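Assembly chaperone of ribosomal protein L4 (Acl4) (Chaetomium thermophilum, PDB 5TQB) probably acts as a dedicated chaperone that binds ribosomal protein L4 and escorts it to ribosome assembly, using a superhelical scaffold of TPR-like helix pairs. Local coordinates at residues A151-Y156 with E171-E176; E176-A181 with E186-V191; N193-I196 with E202-R205. One frame throughout, in Å; residues are numbered along the deposited sequence.

Contact 1: A151-Y156 with E171-E176; sequences AVVEVY and EALITE
L173 reaches across from helix 166-180 and rests on two consecutive valines of helix 131-156, V152 and V153. Its branch atom CD1 does most of the reaching, ending 3.6 Å from CG1 of V152, with the two side chains roughly perpendicular. V153 meets L173 nearer the leucine backbone: its CG2 lies 3.5 Å from L173 CB, and the two side chains pass alongside, pointing opposite ways. A chi1 of 167° places CG1 of V153 opposite the backbone N and leaves CG2 facing helix 166-180, where it also touches CG2 of I174 at 4.0 Å. Beta-branched valines suit a short step between helices, because their methyls sit close to the backbone and have few ways to turn, while the longer leucine spans the remaining distance. The interface is wholly apolar. V152 also packs on V103 and F106 of helix 100-125, and V153 on T190 and V194 of helix 185-197, so each valine lies between helices. The local axes run nearly antiparallel, at 160°, and pass 9.5 Å apart, a spacing and direction characteristic of neighbouring helices in the antiparallel helical arrays of TPR-like proteins.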
ATOM      1  N   ALA B 151      14.898  -2.633  10.217  1.00 56.17           N
ATOM      2  CA  ALA B 151      15.664  -2.747   8.984  1.00 56.31           C
ATOM      3  C   ALA B 151      17.016  -3.406   9.260  1.00 55.89           C
ATOM      4  O   ALA B 151      17.494  -4.205   8.460  1.00 61.52           O
ATOM      5  CB  ALA B 151      15.852  -1.396   8.339  1.00 54.34           C
ATOM      6  N   VAL B 152      17.620  -3.074  10.397  1.00 53.46           N
ATOM      7  CA  VAL B 152      18.908  -3.646  10.782  1.00 57.81           C
ATOM      8  C   VAL B 152      18.766  -5.128  11.141  1.00 58.72           C
ATOM      9  O   VAL B 152      19.620  -5.942  10.792  1.00 60.03           O
ATOM     10  CB  VAL B 152      19.537  -2.864  11.957  1.00 60.72           C
ATOM     11  CG1 VAL B 152      20.842  -3.508  12.409  1.00 63.93           C
ATOM     12  CG2 VAL B 152      19.790  -1.427  11.545  1.00 60.23           C
ATOM     13  N   VAL B 153      17.683  -5.468  11.835  1.00 59.87           N
ATOM     14  CA  VAL B 153      17.365  -6.860  12.137  1.00 62.17           C
ATOM     15  C   VAL B 153      17.410  -7.710  10.871  1.00 63.47           C
ATOM     16  O   VAL B 153      17.997  -8.795  10.863  1.00 66.24           O
ATOM     17  CB  VAL B 153      15.966  -6.990  12.800  1.00 68.17           C
ATOM     18  CG1 VAL B 153      15.500  -8.448  12.833  1.00 68.46           C
ATOM     19  CG2 VAL B 153      15.983  -6.413  14.213  1.00 67.85           C
ATOM     20  N   GLU B 154      16.803  -7.203   9.803  1.00 61.33           N
ATOM     21  CA  GLU B 154      16.673  -7.949   8.555  1.00 61.03           C
ATOM     22  C   GLU B 154      18.012  -8.090   7.820  1.00 63.03           C
ATOM     23  O   GLU B 154      18.217  -9.055   7.078  1.00 63.46           O
ATOM     24  CB  GLU B 154      15.613  -7.295   7.657  1.00 60.77           C
ATOM     25  CG  GLU B 154      14.186  -7.432   8.205  1.00 63.29           C
ATOM     26  CD  GLU B 154      13.214  -6.372   7.665  1.00 66.85           C
ATOM     27  OE1 GLU B 154      13.544  -5.690   6.668  1.00 63.38           O
ATOM     28  OE2 GLU B 154      12.113  -6.222   8.248  1.00 66.79           O
ATOM     29  N   VAL B 155      18.926  -7.145   8.026  1.00 62.18           N
ATOM     30  CA  VAL B 155      20.275  -7.280   7.476  1.00 61.51           C
ATOM     31  C   VAL B 155      21.005  -8.428   8.179  1.00 62.71           C
ATOM     32  O   VAL B 155      21.725  -9.202   7.542  1.00 59.01           O
ATOM     33  CB  VAL B 155      21.100  -5.983   7.624  1.00 60.92           C
ATOM     34  CG1 VAL B 155      22.492  -6.164   7.047  1.00 59.88           C
ATOM     35  CG2 VAL B 155      20.407  -4.820   6.929  1.00 61.60           C
ATOM     36  N   TYR B 156      20.813  -8.537   9.493  1.00 62.81           N
ATOM     37  CA  TYR B 156      21.491  -9.568  10.271  1.00 65.75           C
ATOM     38  C   TYR B 156      20.901 -10.956  10.043  1.00 66.56           C
ATOM     39  O   TYR B 156      21.508 -11.958  10.419  1.00 69.79           O
ATOM     40  CB  TYR B 156      21.487  -9.224  11.764  1.00 68.51           C
ATOM     41  CG  TYR B 156      22.622  -8.306  12.155  1.00 69.53           C
ATOM     42  CD1 TYR B 156      23.933  -8.769  12.200  1.00 71.36           C
ATOM     43  CD2 TYR B 156      22.388  -6.979  12.467  1.00 69.63           C
ATOM     44  CE1 TYR B 156      24.973  -7.934  12.546  1.00 73.01           C
ATOM     45  CE2 TYR B 156      23.421  -6.135  12.817  1.00 71.73           C
ATOM     46  CZ  TYR B 156      24.709  -6.612  12.852  1.00 74.81           C
ATOM     47  OH  TYR B 156      25.732  -5.761  13.204  1.00 76.88           O
ATOM     48  N   GLU B 171      18.017  -9.567  18.987  1.00 76.57           N
ATOM     49  CA  GLU B 171      17.255  -9.562  20.231  1.00 78.30           C
ATOM     50  C   GLU B 171      17.259  -8.187  20.895  1.00 76.97           C
ATOM     51  O   GLU B 171      16.269  -7.786  21.507  1.00 77.69           O
ATOM     52  CB  GLU B 171      17.801 -10.612  21.205  1.00 84.48           C
ATOM     53  CG  GLU B 171      17.153 -11.987  21.077  1.00 87.74           C
ATOM     54  CD  GLU B 171      15.672 -11.983  21.437  1.00 92.68           C
ATOM     55  OE1 GLU B 171      15.168 -10.938  21.906  1.00 95.56           O
ATOM     56  OE2 GLU B 171      15.010 -13.027  21.246  1.00 93.30           O
ATOM     57  N   ALA B 172      18.371  -7.468  20.770  1.00 76.26           N
ATOM     58  CA  ALA B 172      18.504  -6.150  21.381  1.00 75.43           C
ATOM     59  C   ALA B 172      17.704  -5.124  20.592  1.00 75.49           C
ATOM     60  O   ALA B 172      17.128  -4.192  21.158  1.00 75.62           O
ATOM     61  CB  ALA B 172      19.968  -5.744  21.445  1.00 74.43           C
ATOM     62  N   LEU B 173      17.662  -5.307  19.278  1.00 73.42           N
ATOM     63  CA  LEU B 173      16.943  -4.393  18.407  1.00 69.74           C
ATOM     64  C   LEU B 173      15.435  -4.480  18.625  1.00 67.23           C
ATOM     65  O   LEU B 173      14.763  -3.453  18.719  1.00 63.54           O
ATOM     66  CB  LEU B 173      17.301  -4.669  16.946  1.00 70.17           C
ATOM     67  CG  LEU B 173      18.716  -4.222  16.564  1.00 69.67           C
ATOM     68  CD1 LEU B 173      19.216  -4.959  15.333  1.00 69.03           C
ATOM     69  CD2 LEU B 173      18.739  -2.721  16.331  1.00 68.41           C
ATOM     70  N   ILE B 174      14.903  -5.697  18.726  1.00 69.54           N
ATOM     71  CA  ILE B 174      13.454  -5.869  18.843  1.00 69.27           C
ATOM     72  C   ILE B 174      12.939  -5.528  20.245  1.00 69.83           C
ATOM     73  O   ILE B 174      11.769  -5.187  20.406  1.00 70.00           O
ATOM     74  CB  ILE B 174      12.983  -7.292  18.431  1.00 70.18           C
ATOM     75  CG1 ILE B 174      13.615  -8.362  19.327  1.00 73.25           C
ATOM     76  CG2 ILE B 174      13.303  -7.553  16.963  1.00 65.02           C
ATOM     77  CD1 ILE B 174      13.040  -9.760  19.125  1.00 75.41           C
ATOM     78  N   THR B 175      13.802  -5.615  21.254  1.00 72.91           N
ATOM     79  CA  THR B 175      13.419  -5.191  22.602  1.00 73.20           C
ATOM     80  C   THR B 175      13.253  -3.670  22.645  1.00 71.97           C
ATOM     81  O   THR B 175      12.267  -3.162  23.183  1.00 73.06           O
ATOM     82  CB  THR B 175      14.430  -5.643  23.691  1.00 87.61           C
ATOM     83  OG1 THR B 175      15.769  -5.333  23.283  1.00 89.57           O
ATOM     84  CG2 THR B 175      14.309  -7.141  23.955  1.00 86.49           C
ATOM     85  N   GLU B 176      14.211  -2.948  22.067  1.00 68.21           N
ATOM     86  CA  GLU B 176      14.120  -1.494  21.985  1.00 73.26           C
ATOM     87  C   GLU B 176      12.944  -1.046  21.108  1.00 73.21           C
ATOM     88  O   GLU B 176      12.256  -0.083  21.435  1.00 73.67           O
ATOM     89  CB  GLU B 176      15.428  -0.897  21.453  1.00 79.26           C
ATOM     90  CG  GLU B 176      15.365   0.620  21.236  1.00 85.53           C
ATOM     91  CD  GLU B 176      16.677   1.217  20.748  1.00 89.65           C
ATOM     92  OE1 GLU B 176      17.718   0.530  20.826  1.00 93.59           O
ATOM     93  OE2 GLU B 176      16.665   2.381  20.286  1.00 87.61           O
TER

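Contact 2: E176-A181 with E186-V191; sequences EATMIA and ETWQTV. With EDO (1,2-ethanediol), chain H.
T178 lays its methyl group on the indole of W188 where the end of helix 166-180 meets the start of helix 185-197. This is a CH-pi contact: CG2 of T178 stands 3.7 Å from the centroid of the six-membered ring of W188, only 12° off the ring normal. The methyl faces the indole because chi1 of T178 (50°) turns OG1 back over its own helix, where the hydroxyl bonds to the carbonyl of I174. W188 NE1 is likewise engaged, with the carbonyl of P182 in the connecting turn. A threonine therefore serves two purposes here, its oxygen satisfied along its helix and its carbon branch supplying an apolar surface over one face of the ring.

Apolar packing extends from this point. The same T178 CG2 touches CG2 of V191 at 3.6 Å, the two side chains roughly perpendicular. A177 and A181 both lie against the methyl of T187, whose CG2 is 4.0 Å from CB of A181. Such small residues fit the close approach, T178 and T187 being 5.9 Å apart between their CA atoms.

Polar groups have their own partners. T187 OG1 lies near the carbonyl of A181, but its hydrogen bond is to the carbonyl of W184. A 1,2-ethanediol molecule, probably from crystallisation, hydrogen-bonds through O2 to OE2 of E186 at 2.7 Å and takes a weak bond at O1 from E186 N. S230 also bonds to OE2, and OE1 makes a salt bridge to a basic side chain of another protein's chain.

The local axes of the two segments run nearly antiparallel, at 155°. Helix 201-212 adds R210 and S211 against W188 and A207 against V191, helix 131-156 brings C150 to T190, and helix 228-240 packs on Q189.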
ATOM      1  N   GLU B 176      14.211  -2.948  22.067  1.00 68.21           N
ATOM      2  CA  GLU B 176      14.120  -1.494  21.985  1.00 73.26           C
ATOM      3  C   GLU B 176      12.944  -1.046  21.108  1.00 73.21           C
ATOM      4  O   GLU B 176      12.256  -0.083  21.435  1.00 73.67           O
ATOM      5  CB  GLU B 176      15.428  -0.897  21.453  1.00 79.26           C
ATOM      6  CG  GLU B 176      15.365   0.620  21.236  1.00 85.53           C
ATOM      7  CD  GLU B 176      16.677   1.217  20.748  1.00 89.65           C
ATOM      8  OE1 GLU B 176      17.718   0.530  20.826  1.00 93.59           O
ATOM      9  OE2 GLU B 176      16.665   2.381  20.286  1.00 87.61           O
ATOM     10  N   ALA B 177      12.714  -1.745  19.999  1.00 69.76           N
ATOM     11  CA  ALA B 177      11.660  -1.362  19.063  1.00 65.98           C
ATOM     12  C   ALA B 177      10.263  -1.549  19.659  1.00 70.03           C
ATOM     13  O   ALA B 177       9.376  -0.723  19.441  1.00 68.83           O
ATOM     14  CB  ALA B 177      11.794  -2.146  17.773  1.00 63.21           C
ATOM     15  N   THR B 178      10.062  -2.632  20.405  1.00 74.53           N
ATOM     16  CA  THR B 178       8.777  -2.868  21.061  1.00 78.71           C
ATOM     17  C   THR B 178       8.572  -1.884  22.210  1.00 82.07           C
ATOM     18  O   THR B 178       7.442  -1.587  22.597  1.00 84.58           O
ATOM     19  CB  THR B 178       8.649  -4.309  21.603  1.00 80.34           C
ATOM     20  OG1 THR B 178       9.811  -4.645  22.371  1.00 81.70           O
ATOM     21  CG2 THR B 178       8.493  -5.300  20.462  1.00 81.50           C
HETATM   22  N   MSE B 179       9.673  -1.379  22.750  1.00 81.74           N
HETATM   23  CA  MSE B 179       9.615  -0.410  23.833  1.00 83.32           C
HETATM   24  C   MSE B 179       9.140   0.956  23.330  1.00 81.48           C
HETATM   25  O   MSE B 179       8.310   1.604  23.969  1.00 82.96           O
HETATM   26  CB  MSE B 179      10.995  -0.274  24.476  1.00 85.65           C
HETATM   27  CG  MSE B 179      11.003   0.494  25.783  1.00 90.85           C
HETATM   28 SE   MSE B 179      12.807   0.698  26.499  1.00207.91          SE
HETATM   29  CE  MSE B 179      13.592   1.764  25.065  1.00 96.63           C
ATOM     30  N   ILE B 180       9.659   1.380  22.180  1.00 77.34           N
ATOM     31  CA  ILE B 180       9.397   2.724  21.662  1.00 76.06           C
ATOM     32  C   ILE B 180       8.139   2.803  20.793  1.00 75.07           C
ATOM     33  O   ILE B 180       7.562   3.879  20.635  1.00 76.41           O
ATOM     34  CB  ILE B 180      10.603   3.261  20.851  1.00 73.78           C
ATOM     35  CG1 ILE B 180      10.782   2.462  19.553  1.00 72.77           C
ATOM     36  CG2 ILE B 180      11.864   3.234  21.712  1.00 73.10           C
ATOM     37  CD1 ILE B 180      11.964   2.896  18.693  1.00 70.61           C
ATOM     38  N   ALA B 181       7.721   1.672  20.230  1.00 71.62           N
ATOM     39  CA  ALA B 181       6.556   1.647  19.351  1.00 70.01           C
ATOM     40  C   ALA B 181       5.772   0.339  19.446  1.00 74.29           C
ATOM     41  O   ALA B 181       5.664  -0.395  18.458  1.00 72.18           O
ATOM     42  CB  ALA B 181       6.988   1.887  17.917  1.00 67.67           C
ATOM     43  N   GLU B 186       4.690  -3.110  12.499  1.00 60.93           N
ATOM     44  CA  GLU B 186       5.959  -3.583  11.959  1.00 61.37           C
ATOM     45  C   GLU B 186       6.922  -4.076  13.043  1.00 62.78           C
ATOM     46  O   GLU B 186       7.780  -4.921  12.788  1.00 61.63           O
ATOM     47  CB  GLU B 186       6.617  -2.475  11.142  1.00 64.33           C
ATOM     48  CG  GLU B 186       7.957  -2.854  10.543  1.00 74.21           C
ATOM     49  CD  GLU B 186       8.169  -2.252   9.163  1.00 80.86           C
ATOM     50  OE1 GLU B 186       9.234  -1.640   8.938  1.00 82.39           O
ATOM     51  OE2 GLU B 186       7.274  -2.401   8.302  1.00 82.85           O
ATOM     52  N   THR B 187       6.784  -3.550  14.252  1.00 62.08           N
ATOM     53  CA  THR B 187       7.658  -3.963  15.331  1.00 65.70           C
ATOM     54  C   THR B 187       7.358  -5.420  15.680  1.00 64.60           C
ATOM     55  O   THR B 187       8.270  -6.231  15.833  1.00 61.04           O
ATOM     56  CB  THR B 187       7.491  -3.061  16.564  1.00 70.00           C
ATOM     57  OG1 THR B 187       6.126  -3.080  16.993  1.00 75.07           O
ATOM     58  CG2 THR B 187       7.885  -1.629  16.230  1.00 69.01           C
ATOM     59  N   TRP B 188       6.074  -5.749  15.780  1.00 64.07           N
ATOM     60  CA  TRP B 188       5.653  -7.092  16.163  1.00 67.65           C
ATOM     61  C   TRP B 188       5.802  -8.067  15.005  1.00 66.74           C
ATOM     62  O   TRP B 188       6.022  -9.263  15.199  1.00 64.30           O
ATOM     63  CB  TRP B 188       4.221  -7.054  16.685  1.00 67.15           C
ATOM     64  CG  TRP B 188       4.152  -6.264  17.941  1.00 68.87           C
ATOM     65  CD1 TRP B 188       3.630  -5.016  18.100  1.00 69.15           C
ATOM     66  CD2 TRP B 188       4.666  -6.653  19.219  1.00 71.30           C
ATOM     67  NE1 TRP B 188       3.774  -4.608  19.404  1.00 71.56           N
ATOM     68  CE2 TRP B 188       4.409  -5.596  20.111  1.00 72.67           C
ATOM     69  CE3 TRP B 188       5.313  -7.797  19.696  1.00 72.02           C
ATOM     70  CZ2 TRP B 188       4.771  -5.649  21.453  1.00 75.75           C
ATOM     71  CZ3 TRP B 188       5.671  -7.849  21.031  1.00 74.20           C
ATOM     72  CH2 TRP B 188       5.400  -6.783  21.893  1.00 77.28           C
ATOM     73  N   GLN B 189       5.701  -7.531  13.797  1.00 66.26           N
ATOM     74  CA  GLN B 189       5.990  -8.289  12.596  1.00 65.11           C
ATOM     75  C   GLN B 189       7.443  -8.761  12.647  1.00 63.68           C
ATOM     76  O   GLN B 189       7.754  -9.914  12.330  1.00 60.07           O
ATOM     77  CB  GLN B 189       5.761  -7.395  11.385  1.00 63.49           C
ATOM     78  CG  GLN B 189       5.587  -8.130  10.090  1.00 65.67           C
ATOM     79  CD  GLN B 189       4.885  -7.283   9.053  1.00 63.11           C
ATOM     80  OE1 GLN B 189       3.756  -6.831   9.259  1.00 63.16           O
ATOM     81  NE2 GLN B 189       5.553  -7.058   7.930  1.00 63.93           N
ATOM     82  N   THR B 190       8.323  -7.860  13.070  1.00 60.78           N
ATOM     83  CA  THR B 190       9.753  -8.133  13.098  1.00 59.35           C
ATOM     84  C   THR B 190      10.101  -9.047  14.264  1.00 61.55           C
ATOM     85  O   THR B 190      11.041  -9.835  14.177  1.00 62.45           O
ATOM     86  CB  THR B 190      10.564  -6.825  13.178  1.00 54.96           C
ATOM     87  OG1 THR B 190      10.235  -6.005  12.054  1.00 56.50           O
ATOM     88  CG2 THR B 190      12.064  -7.090  13.163  1.00 54.01           C
ATOM     89  N   VAL B 191       9.345  -8.937  15.351  1.00 62.21           N
ATOM     90  CA  VAL B 191       9.511  -9.837  16.480  1.00 64.11           C
ATOM     91  C   VAL B 191       9.219 -11.259  16.001  1.00 66.99           C
ATOM     92  O   VAL B 191       9.949 -12.195  16.322  1.00 69.52           O
ATOM     93  CB  VAL B 191       8.585  -9.440  17.657  1.00 63.58           C
ATOM     94  CG1 VAL B 191       8.450 -10.573  18.674  1.00 63.32           C
ATOM     95  CG2 VAL B 191       9.108  -8.188  18.347  1.00 63.88           C
TER
HETATM   96  C1  EDO H 404       4.387  -0.188  10.101  1.00 82.73           C
HETATM   97  O1  EDO H 404       3.430  -1.025  10.712  1.00 79.89           O
HETATM   98  C2  EDO H 404       4.732  -0.671   8.710  1.00 85.43           C
HETATM   99  O2  EDO H 404       5.917  -0.030   8.287  1.00 88.46           O

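Contact 3: N193-I196 with E202-R205; sequences NVRI and EEAR
R195 and A204 bring helices 185-197 and 201-212 close together, their CA atoms only 5.3 Å apart. The apolar part of the contact centres on the single methyl of A204. CG1 of I196 approaches CB of A204 to 3.7 Å, and CB of R195 lies 3.9 Å from the same A204 CB, so the methyl lies against two successive residues of the facing helix. Alanine suits the place because a short side chain lets the backbones come near. I196 continues onto L237 and E240 of helix 228-240.

The charged part lies beside it. R195 NE and E203 OE2 form a salt bridge at 3.4 Å, with a weak hydrogen bond whose N-H...O angle is 134°. The guanidinium and carboxylate planes are turned 71° apart, so the groups do not mate in a flat, paired fashion. A turn at chi2 (-75°) folds the R195 chain over so that its CD packs 3.8 Å from CB of E203. The stronger ties of both ends lie elsewhere: NH1 of R195 binds E171 and Q198, and OE1 of E203 forms a salt bridge with R200. E171, R195, E203 and R200 thus form a small cluster of mixed charges, which probably tempers the closeness of R195 and R200.

A short link between consecutive helices, closed by a small residue at their tight approach, makes a helical hairpin, consistent with the TPR-like helical arrays of this family.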
ATOM      1  N   ASN B 193       9.410 -12.419  12.933  1.00 65.41           N
ATOM      2  CA  ASN B 193      10.466 -12.798  12.006  1.00 64.07           C
ATOM      3  C   ASN B 193      11.596 -13.477  12.757  1.00 66.66           C
ATOM      4  O   ASN B 193      12.019 -14.575  12.397  1.00 68.04           O
ATOM      5  CB  ASN B 193      10.999 -11.565  11.278  1.00 65.15           C
ATOM      6  CG  ASN B 193      11.356 -11.845   9.832  1.00 66.11           C
ATOM      7  OD1 ASN B 193      11.726 -12.962   9.474  1.00 68.61           O
ATOM      8  ND2 ASN B 193      11.239 -10.827   8.988  1.00 64.80           N
ATOM      9  N   VAL B 194      12.060 -12.825  13.819  1.00 67.98           N
ATOM     10  CA  VAL B 194      13.114 -13.371  14.677  1.00 70.60           C
ATOM     11  C   VAL B 194      12.701 -14.706  15.296  1.00 70.55           C
ATOM     12  O   VAL B 194      13.431 -15.690  15.205  1.00 74.08           O
ATOM     13  CB  VAL B 194      13.481 -12.377  15.809  1.00 65.22           C
ATOM     14  CG1 VAL B 194      14.484 -12.993  16.782  1.00 66.11           C
ATOM     15  CG2 VAL B 194      14.041 -11.084  15.222  1.00 61.30           C
ATOM     16  N   ARG B 195      11.530 -14.724  15.924  1.00 69.39           N
ATOM     17  CA  ARG B 195      11.015 -15.915  16.593  1.00 71.52           C
ATOM     18  C   ARG B 195      11.007 -17.152  15.684  1.00 73.71           C
ATOM     19  O   ARG B 195      11.440 -18.233  16.100  1.00 74.92           O
ATOM     20  CB  ARG B 195       9.605 -15.640  17.124  1.00 72.77           C
ATOM     21  CG  ARG B 195       9.563 -14.641  18.275  1.00 76.44           C
ATOM     22  CD  ARG B 195      10.038 -15.264  19.576  1.00 81.62           C
ATOM     23  NE  ARG B 195      10.014 -14.313  20.685  1.00 82.57           N
ATOM     24  CZ  ARG B 195      11.003 -13.475  20.978  1.00 81.64           C
ATOM     25  NH1 ARG B 195      12.109 -13.452  20.247  1.00 81.54           N
ATOM     26  NH2 ARG B 195      10.886 -12.650  22.007  1.00 82.46           N
ATOM     27  N   ILE B 196      10.524 -16.985  14.453  1.00 69.43           N
ATOM     28  CA  ILE B 196      10.483 -18.069  13.472  1.00 67.04           C
ATOM     29  C   ILE B 196      11.864 -18.693  13.314  1.00 68.60           C
ATOM     30  O   ILE B 196      12.019 -19.916  13.376  1.00 69.49           O
ATOM     31  CB  ILE B 196      10.001 -17.566  12.090  1.00 64.01           C
ATOM     32  CG1 ILE B 196       8.533 -17.140  12.155  1.00 64.97           C
ATOM     33  CG2 ILE B 196      10.154 -18.651  11.028  1.00 62.24           C
ATOM     34  CD1 ILE B 196       8.067 -16.291  10.965  1.00 59.77           C
ATOM     35  N   GLU B 202       5.062 -20.700  18.172  1.00 86.62           N
ATOM     36  CA  GLU B 202       3.854 -20.239  18.840  1.00 90.10           C
ATOM     37  C   GLU B 202       3.969 -18.764  19.202  1.00 87.28           C
ATOM     38  O   GLU B 202       3.003 -18.011  19.077  1.00 87.70           O
ATOM     39  CB  GLU B 202       3.546 -21.079  20.082  1.00 96.45           C
ATOM     40  CG  GLU B 202       2.199 -20.750  20.719  1.00102.57           C
ATOM     41  CD  GLU B 202       1.069 -20.679  19.697  1.00108.00           C
ATOM     42  OE1 GLU B 202       0.923 -21.631  18.899  1.00110.62           O
ATOM     43  OE2 GLU B 202       0.341 -19.661  19.679  1.00107.52           O
ATOM     44  N   GLU B 203       5.154 -18.347  19.634  1.00 84.02           N
ATOM     45  CA  GLU B 203       5.380 -16.945  19.947  1.00 81.99           C
ATOM     46  C   GLU B 203       5.365 -16.106  18.673  1.00 77.19           C
ATOM     47  O   GLU B 203       4.997 -14.935  18.706  1.00 76.25           O
ATOM     48  CB  GLU B 203       6.696 -16.759  20.696  1.00 83.02           C
ATOM     49  CG  GLU B 203       6.710 -17.424  22.063  1.00 91.11           C
ATOM     50  CD  GLU B 203       7.954 -17.089  22.857  1.00 94.41           C
ATOM     51  OE1 GLU B 203       8.679 -18.026  23.243  1.00 94.18           O
ATOM     52  OE2 GLU B 203       8.204 -15.887  23.091  1.00 97.15           O
ATOM     53  N   ALA B 204       5.766 -16.704  17.555  1.00 74.51           N
ATOM     54  CA  ALA B 204       5.700 -16.013  16.272  1.00 73.39           C
ATOM     55  C   ALA B 204       4.247 -15.743  15.896  1.00 72.85           C
ATOM     56  O   ALA B 204       3.910 -14.646  15.456  1.00 70.42           O
ATOM     57  CB  ALA B 204       6.389 -16.822  15.183  1.00 71.35           C
ATOM     58  N   ARG B 205       3.392 -16.746  16.077  1.00 77.53           N
ATOM     59  CA  ARG B 205       1.968 -16.599  15.796  1.00 78.84           C
ATOM     60  C   ARG B 205       1.366 -15.529  16.695  1.00 79.08           C
ATOM     61  O   ARG B 205       0.602 -14.679  16.238  1.00 78.65           O
ATOM     62  CB  ARG B 205       1.227 -17.924  16.003  1.00 82.71           C
ATOM     63  CG  ARG B 205       1.617 -19.017  15.020  1.00 86.99           C
ATOM     64  CD  ARG B 205       0.670 -20.202  15.092  1.00 92.84           C
ATOM     65  NE  ARG B 205       1.128 -21.312  14.259  1.00 98.59           N
ATOM     66  CZ  ARG B 205       1.746 -22.403  14.711  1.00105.12           C
ATOM     67  NH1 ARG B 205       1.993 -22.564  16.008  1.00108.10           N
ATOM     68  NH2 ARG B 205       2.121 -23.346  13.856  1.00106.18           N
TER

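How the contacts relate
Followed from the N terminus, the three contacts come in series, each closing before the next opens. Fourteen residues lie between the segments of contact 1, part of them the first turn of helix 166-180; contact 2 closes a tight turn of four residues from helix 166-180 to helix 185-197; contact 3 closes a three-residue turn on to helix 201-212. None encloses or crosses another. Contacts 1 and 2 share E176 and touch where I174 meets T190 and V191. Contact 3 reaches contact 1 where I174 packs on V194, beside the charged cluster. Contacts 2 and 3 are linked through helix 185-197, so four successive helices are tied into one run of packed helices.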